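Local atomic coordinates of antiterminator Q protein (Enterobacteria phage SfI, PDB entry 6JNY), a protein that probably acts as a phage antitermination factor that modifies RNA polymerase so that transcription continues past terminators. Residues 110-114 with 115-119. Sequence-based numbering, arbitrary orientation.
Sequences MLCRG and GGRIQ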
# COMPACT_ATOMS: atom_id res chain seq x y z
N MET A 110 20.65 16.33 2.27
CA MET A 110 21.04 15.64 1.05
C MET A 110 22.56 15.64 0.91
O MET A 110 23.20 16.69 1.01
CB MET A 110 20.38 16.26 -0.18
CG MET A 110 18.94 15.79 -0.39
SD MET A 110 18.16 16.54 -1.82
CE MET A 110 19.40 16.23 -3.08
N LEU A 111 23.12 14.45 0.69
CA LEU A 111 24.57 14.30 0.59
C LEU A 111 24.95 14.47 -0.87
O LEU A 111 24.97 13.52 -1.65
CB LEU A 111 25.00 12.93 1.13
CG LEU A 111 24.57 12.49 2.54
CD1 LEU A 111 24.66 13.63 3.55
CD2 LEU A 111 23.17 11.88 2.53
N CYS A 112 25.25 15.71 -1.25
CA CYS A 112 25.59 16.03 -2.62
C CYS A 112 27.11 15.98 -2.82
O CYS A 112 27.88 15.76 -1.88
CB CYS A 112 25.04 17.40 -2.99
SG CYS A 112 23.32 17.67 -2.51
N ARG A 113 27.53 16.20 -4.06
CA ARG A 113 28.96 16.26 -4.37
C ARG A 113 29.54 17.55 -3.81
O ARG A 113 29.06 18.64 -4.12
CB ARG A 113 29.16 16.19 -5.88
CG ARG A 113 30.52 15.67 -6.29
CD ARG A 113 30.76 15.86 -7.77
NE ARG A 113 31.79 14.95 -8.26
CZ ARG A 113 31.57 13.94 -9.09
NH1 ARG A 113 30.34 13.70 -9.53
NH2 ARG A 113 32.58 13.17 -9.48
N GLY A 114 30.58 17.42 -2.99
CA GLY A 114 31.20 18.57 -2.36
C GLY A 114 30.75 18.85 -0.94
O GLY A 114 31.42 19.61 -0.25
N GLY A 115 29.65 18.26 -0.50
CA GLY A 115 29.19 18.42 0.87
C GLY A 115 27.68 18.36 0.95
O GLY A 115 26.97 18.50 -0.04
N GLY A 116 27.19 18.17 2.17
CA GLY A 116 25.76 18.09 2.38
C GLY A 116 25.08 19.44 2.30
O GLY A 116 25.67 20.49 2.55
N ARG A 117 23.80 19.41 1.93
CA ARG A 117 22.96 20.59 1.84
C ARG A 117 21.57 20.22 2.32
O ARG A 117 21.21 19.04 2.36
CB ARG A 117 22.86 21.11 0.39
CG ARG A 117 24.20 21.40 -0.28
CD ARG A 117 24.03 22.34 -1.47
NE ARG A 117 22.94 23.29 -1.29
CZ ARG A 117 23.09 24.56 -0.91
NH1 ARG A 117 24.31 25.04 -0.67
NH2 ARG A 117 22.04 25.35 -0.77
N ILE A 118 20.78 21.22 2.69
CA ILE A 118 19.38 21.02 3.05
C ILE A 118 18.52 21.44 1.87
O ILE A 118 18.63 22.58 1.39
CB ILE A 118 19.00 21.82 4.31
CG1 ILE A 118 19.90 21.44 5.49
CG2 ILE A 118 17.51 21.63 4.64
CD1 ILE A 118 19.93 19.95 5.80
N GLN A 119 17.66 20.54 1.41
CA GLN A 119 16.83 20.81 0.23
C GLN A 119 15.65 19.85 0.25
O GLN A 119 15.77 18.72 0.72
CB GLN A 119 17.66 20.59 -1.03
CG GLN A 119 17.08 21.14 -2.31
CD GLN A 119 18.06 21.06 -3.46
OE1 GLN A 119 18.80 20.08 -3.59
NE2 GLN A 119 18.09 22.09 -4.30
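The side-chain amide of Gln119 meets the thioether of Met110 through its oxygen: OE1 lies 3.9 Å from Met110 CE and 4.0 Å from Met110 SD. Gln119 reaches there as an extended chain with CG anti to its backbone N (chi1 -166°). A bend about the CG-SD bond of Met110 (chi3 51°) leaves its methyl near the same oxygen. The touch is loose; the polar amide of Gln119 suits this exposed rim, while the apolar thioether of Met110, partly exposed, lies alongside it. Cys112 shares the face, its SG 4.4 Å from Arg117 CG; the small thiol only approaches the aliphatic base of Arg117, while the charged end leads away. Leu111 points to the opposite face of the hairpin.

Backbone bonds do most of the holding. Met110 N gives a nearly straight bond to Arg117 O (2.8 Å), and Arg117 N returns one to Met110 O (2.9 Å). The CA of Gly116 also makes a CA-H...O contact with Met110 O. Nearer the turn, Gly115 N to Cys112 O is weak at 3.4 Å. Gly114 and Gly115 both have positive phi, where a side chain would jam against the preceding carbonyl oxygen, so glycine fits each place. Gln119 is itself backbone-bonded to Arg108, which carries the pairing on away from the turn. With its type II turn from Cys112 to Gly115, this is a two-stranded antiparallel beta hairpin, projecting from an otherwise largely helical protein.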